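Local atomic coordinates of muconate cycloisomerase (Azorhizobium caulinodans, PDB entry 3MY9), a protein that belongs to the mandelate racemase/muconate lactonizing enzyme family of the enolase superfamily and carries bound magnesium ions. Residues A92-M97 with E103-V108; R179-M184 with D215-T220. All blocks are in the same frame, centred on the assembly; numbering follows the deposited sequence.

In the fold
Interaction 1 comes first along the chain and is complete before interaction 2 begins. Interaction 1 (92-97 with 103-108) joins helices 87-97 and 102-120, neighbours in the N-terminal capping domain. Interaction 2 (179-184 with 215-220) falls in the enolase C-terminal barrel domain, where helix 174-188 meets the loop between helix 207-215 and strand 222-223. The chain's centre falls between the contacts, whose own centres are 43 Å apart and whose nearest atoms are about 26 Å apart. They share no helix or strand: one holds two consecutive helices of the capping domain together, the other packs the outer layer of the barrel.

Interaction 1: A92-M97 with E103-V108; sequences ARMDKM and EAKAAV
Lys-105 and Asp-95 form the polar half of this contact between two nearly antiparallel helices; the axes of the two short segments approach to 10.8 Å, at 159° between their directions. Lys-105 NZ bonds to Asp-95 OD1 at 2.9 Å in a salt bridge, meeting the oxygen on its anti side and 19° out of the carboxylate plane. The lysine chain runs extended beyond CG, carrying the ammonium across to the other helix. On the way its CE passes 3.4 Å from the backbone O of Met-94. A second bond, from NZ to the backbone O of Leu-98, ties the same ammonium to the short connection between the helices; a long, weak ion pair links Asp-95 OD2 to Lys-281.

The apolar half belongs to Met-94. Its chain bends at the sulfur (chi3 -65°), bringing CE to 3.9 Å from Lys-105 CB, while SD lies 3.9 Å from Val-108 CG1. The lysine is thus packed against methionine near its base and held by charge at its end.

This helical hairpin belongs to the N-terminal capping domain: Met-94 and Val-108 also pack on helix 64-79, and helix 102-120 also meets Met-274 of helix 273-276, in the barrel domain.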
loop_
_atom_site.group_PDB
_atom_site.type_symbol
_atom_site.label_atom_id
_atom_site.label_comp_id
_atom_site.label_asym_id
_atom_site.label_seq_id
_atom_site.Cartn_x
_atom_site.Cartn_y
_atom_site.Cartn_z
ATOM N N ALA A 92 -33.340 5.329 -15.166
ATOM C CA ALA A 92 -33.055 5.849 -13.811
ATOM C C ALA A 92 -34.301 5.768 -12.939
ATOM O O ALA A 92 -34.192 5.502 -11.751
ATOM C CB ALA A 92 -32.534 7.304 -13.850
ATOM N N ARG A 93 -35.479 5.990 -13.517
ATOM C CA ARG A 93 -36.739 5.783 -12.771
ATOM C C ARG A 93 -36.927 4.298 -12.402
ATOM O O ARG A 93 -37.230 3.988 -11.276
ATOM C CB ARG A 93 -37.950 6.319 -13.539
ATOM N N MET A 94 -36.692 3.381 -13.338
ATOM C CA MET A 94 -36.892 1.954 -13.067
ATOM C C MET A 94 -35.889 1.437 -12.009
ATOM O O MET A 94 -36.255 0.611 -11.170
ATOM C CB MET A 94 -36.825 1.130 -14.360
ATOM C CG MET A 94 -37.880 1.513 -15.446
ATOM S SD MET A 94 -37.983 0.385 -16.899
ATOM C CE MET A 94 -36.384 0.623 -17.608
ATOM N N ASP A 95 -34.654 1.945 -12.019
ATOM C CA ASP A 95 -33.649 1.573 -11.004
ATOM C C ASP A 95 -33.954 2.153 -9.597
ATOM O O ASP A 95 -33.555 1.587 -8.583
ATOM C CB ASP A 95 -32.234 1.993 -11.443
ATOM C CG ASP A 95 -31.658 1.115 -12.565
ATOM O OD1 ASP A 95 -32.193 0.001 -12.820
ATOM O OD2 ASP A 95 -30.637 1.531 -13.176
ATOM N N LYS A 96 -34.639 3.284 -9.546
ATOM C CA LYS A 96 -35.005 3.925 -8.290
ATOM C C LYS A 96 -36.191 3.215 -7.617
ATOM O O LYS A 96 -36.224 3.087 -6.391
ATOM C CB LYS A 96 -35.372 5.394 -8.548
ATOM C CG LYS A 96 -35.877 6.168 -7.318
ATOM C CD LYS A 96 -34.839 7.152 -6.761
ATOM C CE LYS A 96 -35.057 8.577 -7.316
ATOM N NZ LYS A 96 -34.531 9.643 -6.396
ATOM N N MET A 97 -37.160 2.774 -8.419
ATOM C CA MET A 97 -38.387 2.151 -7.910
ATOM C C MET A 97 -38.250 0.639 -7.681
ATOM O O MET A 97 -38.869 0.095 -6.771
ATOM C CB MET A 97 -39.565 2.438 -8.852
ATOM C CG MET A 97 -39.946 3.924 -8.946
ATOM S SD MET A 97 -40.556 4.673 -7.396
ATOM C CE MET A 97 -42.317 4.342 -7.498
ATOM N N GLU A 103 -32.810 -7.787 -16.278
ATOM C CA GLU A 103 -33.338 -8.401 -17.501
ATOM C C GLU A 103 -34.603 -7.696 -17.979
ATOM O O GLU A 103 -34.693 -7.273 -19.130
ATOM C CB GLU A 103 -33.629 -9.892 -17.271
ATOM C CG GLU A 103 -32.383 -10.774 -17.105
ATOM C CD GLU A 103 -31.780 -10.787 -15.683
ATOM O OE1 GLU A 103 -32.458 -10.321 -14.733
ATOM O OE2 GLU A 103 -30.628 -11.278 -15.521
ATOM N N ALA A 104 -35.575 -7.567 -17.087
ATOM C CA ALA A 104 -36.837 -6.919 -17.424
ATOM C C ALA A 104 -36.667 -5.451 -17.834
ATOM O O ALA A 104 -37.286 -4.985 -18.782
ATOM C CB ALA A 104 -37.803 -7.028 -16.253
ATOM N N LYS A 105 -35.818 -4.727 -17.115
ATOM C CA LYS A 105 -35.523 -3.325 -17.439
ATOM C C LYS A 105 -34.876 -3.227 -18.824
ATOM O O LYS A 105 -35.256 -2.370 -19.618
ATOM C CB LYS A 105 -34.609 -2.682 -16.373
ATOM C CG LYS A 105 -35.219 -2.604 -14.969
ATOM C CD LYS A 105 -34.149 -2.445 -13.901
ATOM C CE LYS A 105 -34.748 -2.118 -12.546
ATOM N NZ LYS A 105 -33.680 -2.070 -11.511
ATOM N N ALA A 106 -33.914 -4.107 -19.106
ATOM C CA ALA A 106 -33.251 -4.128 -20.431
ATOM C C ALA A 106 -34.233 -4.375 -21.600
ATOM O O ALA A 106 -34.035 -3.836 -22.692
ATOM C CB ALA A 106 -32.117 -5.141 -20.461
ATOM N N ALA A 107 -35.296 -5.147 -21.367
ATOM C CA ALA A 107 -36.324 -5.372 -22.404
ATOM C C ALA A 107 -37.101 -4.097 -22.694
ATOM O O ALA A 107 -37.485 -3.841 -23.839
ATOM C CB ALA A 107 -37.296 -6.502 -22.005
ATOM N N VAL A 108 -37.344 -3.295 -21.662
ATOM C CA VAL A 108 -38.017 -2.013 -21.849
ATOM C C VAL A 108 -37.160 -1.057 -22.674
ATOM O O VAL A 108 -37.649 -0.467 -23.626
ATOM C CB VAL A 108 -38.357 -1.354 -20.514
ATOM C CG1 VAL A 108 -38.743 0.095 -20.726
ATOM C CG2 VAL A 108 -39.483 -2.109 -19.823
#

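Interaction 2: R179-M184 with D215-T220; sequences RILETM and DAFRPT
A CH-pi contact between Leu-181 and Phe-217 joins helix 174-188 to the loop leading into strand 222-223, in the outer layer of the beta/alpha-barrel of the enolase superfamily. A type I turn runs from Asp-215 to Arg-218, closed by the bond from Arg-218 N to Asp-215 O at 3.1 Å. Arg-218, the first residue to leave helical backbone angles, has a positive phi, and the chain turns toward its strand.

Phe-217 reaches across from this turn. Leu-181 CB sits over the centre of one ring face, 3.8 Å from the centroid and 6° off the normal, and Leu-181 CD1 approaches Phe-217 CD2 at 3.9 Å. The same leucine packs on Leu-194 and Leu-196 of strand 193-197, so it lies between the ring and the barrel wall. Phe-217 O also accepts a bond from Arg-185 NE, a second tie between the loop and helix 174-188. Outward, Arg-218 and Asp-215 make salt bridges to Asp-213 and Lys-209 of a second subunit, placing the turn at a subunit interface.

Glu-182 comes to the ring from its rim. Bent at chi2 (79°), its chain brings the carboxylate to the aromatic edge, with the two planes 55° apart and OE2 3.5 Å from Phe-217 CE1, near the ring plane.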
loop_
_atom_site.group_PDB
_atom_site.type_symbol
_atom_site.label_atom_id
_atom_site.label_comp_id
_atom_site.label_asym_id
_atom_site.label_seq_id
_atom_site.Cartn_x
_atom_site.Cartn_y
_atom_site.Cartn_z
ATOM N N ARG A 179 -2.453 -32.837 -24.505
ATOM C CA ARG A 179 -2.245 -33.520 -25.793
ATOM C C ARG A 179 -3.191 -32.959 -26.870
ATOM O O ARG A 179 -2.827 -32.818 -28.036
ATOM C CB ARG A 179 -2.484 -35.045 -25.664
ATOM C CG ARG A 179 -1.464 -35.768 -24.779
ATOM C CD ARG A 179 -1.517 -37.319 -24.938
ATOM N NE ARG A 179 -2.785 -37.900 -24.474
ATOM C CZ ARG A 179 -3.083 -38.215 -23.206
ATOM N NH1 ARG A 179 -2.208 -38.011 -22.218
ATOM N NH2 ARG A 179 -4.276 -38.729 -22.917
ATOM N N ILE A 180 -4.419 -32.663 -26.470
ATOM C CA ILE A 180 -5.374 -31.995 -27.363
ATOM C C ILE A 180 -4.854 -30.633 -27.816
ATOM O O ILE A 180 -4.842 -30.346 -28.997
ATOM C CB ILE A 180 -6.786 -31.901 -26.737
ATOM C CG1 ILE A 180 -7.468 -33.284 -26.807
ATOM C CG2 ILE A 180 -7.677 -30.892 -27.500
ATOM C CD1 ILE A 180 -8.711 -33.419 -25.964
ATOM N N LEU A 181 -4.367 -29.825 -26.892
ATOM C CA LEU A 181 -3.860 -28.498 -27.247
ATOM C C LEU A 181 -2.652 -28.625 -28.147
ATOM O O LEU A 181 -2.488 -27.831 -29.073
ATOM C CB LEU A 181 -3.484 -27.693 -26.011
ATOM C CG LEU A 181 -4.646 -27.167 -25.152
ATOM C CD1 LEU A 181 -4.126 -26.795 -23.779
ATOM C CD2 LEU A 181 -5.414 -25.987 -25.832
ATOM N N GLU A 182 -1.811 -29.620 -27.872
ATOM C CA GLU A 182 -0.644 -29.875 -28.701
ATOM C C GLU A 182 -1.049 -30.227 -30.123
ATOM O O GLU A 182 -0.430 -29.742 -31.056
ATOM C CB GLU A 182 0.227 -31.019 -28.149
ATOM C CG GLU A 182 1.682 -30.955 -28.647
ATOM C CD GLU A 182 2.523 -29.904 -27.882
ATOM O OE1 GLU A 182 2.857 -30.135 -26.677
ATOM O OE2 GLU A 182 2.848 -28.842 -28.487
ATOM N N THR A 183 -2.057 -31.088 -30.279
ATOM C CA THR A 183 -2.529 -31.470 -31.617
ATOM C C THR A 183 -3.098 -30.257 -32.349
ATOM O O THR A 183 -2.829 -30.068 -33.522
ATOM C CB THR A 183 -3.611 -32.573 -31.564
ATOM O OG1 THR A 183 -3.134 -33.696 -30.813
ATOM C CG2 THR A 183 -4.034 -33.004 -32.963
ATOM N N MET A 184 -3.862 -29.431 -31.642
ATOM C CA MET A 184 -4.442 -28.216 -32.235
ATOM C C MET A 184 -3.395 -27.200 -32.682
ATOM O O MET A 184 -3.503 -26.647 -33.773
ATOM C CB MET A 184 -5.412 -27.528 -31.266
ATOM C CG MET A 184 -6.852 -28.058 -31.294
ATOM S SD MET A 184 -7.823 -27.296 -29.976
ATOM C CE MET A 184 -9.318 -28.212 -29.959
ATOM N N ASP A 215 -0.962 -22.085 -20.480
ATOM C CA ASP A 215 -0.334 -20.829 -20.898
ATOM C C ASP A 215 0.789 -21.015 -21.935
ATOM O O ASP A 215 1.026 -20.103 -22.727
ATOM C CB ASP A 215 0.149 -20.016 -19.675
ATOM C CG ASP A 215 1.090 -18.848 -20.062
ATOM O OD1 ASP A 215 0.595 -17.716 -20.371
ATOM O OD2 ASP A 215 2.330 -19.064 -20.047
ATOM N N ALA A 216 1.422 -22.193 -21.998
ATOM C CA ALA A 216 2.521 -22.445 -22.974
ATOM C C ALA A 216 2.009 -22.532 -24.404
ATOM O O ALA A 216 2.782 -22.372 -25.362
ATOM C CB ALA A 216 3.320 -23.732 -22.622
ATOM N N PHE A 217 0.702 -22.766 -24.564
ATOM C CA PHE A 217 0.096 -22.824 -25.884
ATOM C C PHE A 217 -0.408 -21.461 -26.355
ATOM O O PHE A 217 -1.018 -21.342 -27.436
ATOM C CB PHE A 217 -1.024 -23.849 -25.839
ATOM C CG PHE A 217 -0.518 -25.244 -25.586
ATOM C CD1 PHE A 217 -0.056 -26.018 -26.637
ATOM C CD2 PHE A 217 -0.418 -25.738 -24.311
ATOM C CE1 PHE A 217 0.457 -27.292 -26.407
ATOM C CE2 PHE A 217 0.082 -27.010 -24.067
ATOM C CZ PHE A 217 0.522 -27.785 -25.119
ATOM N N ARG A 218 -0.188 -20.439 -25.518
ATOM C CA ARG A 218 -0.489 -19.046 -25.867
ATOM C C ARG A 218 -1.921 -18.816 -26.258
ATOM O O ARG A 218 -2.186 -18.195 -27.263
ATOM C CB ARG A 218 0.429 -18.546 -27.000
ATOM C CG ARG A 218 1.895 -18.707 -26.651
ATOM C CD ARG A 218 2.814 -17.988 -27.629
ATOM N NE ARG A 218 4.198 -18.089 -27.156
ATOM C CZ ARG A 218 5.162 -17.196 -27.395
ATOM N NH1 ARG A 218 4.932 -16.103 -28.101
ATOM N NH2 ARG A 218 6.373 -17.401 -26.900
ATOM N N PRO A 219 -2.868 -19.303 -25.463
ATOM C CA PRO A 219 -4.249 -18.992 -25.850
ATOM C C PRO A 219 -4.484 -17.475 -25.842
ATOM O O PRO A 219 -3.780 -16.740 -25.156
ATOM C CB PRO A 219 -5.065 -19.676 -24.770
ATOM C CG PRO A 219 -4.156 -19.821 -23.623
ATOM C CD PRO A 219 -2.800 -20.009 -24.183
ATOM N N THR A 220 -5.442 -17.001 -26.626
ATOM C CA THR A 220 -5.772 -15.570 -26.654
ATOM C C THR A 220 -6.237 -15.106 -25.297
ATOM O O THR A 220 -5.886 -14.031 -24.879
ATOM C CB THR A 220 -6.806 -15.277 -27.752
ATOM O OG1 THR A 220 -6.186 -15.595 -28.988
ATOM C CG2 THR A 220 -7.275 -13.790 -27.763
#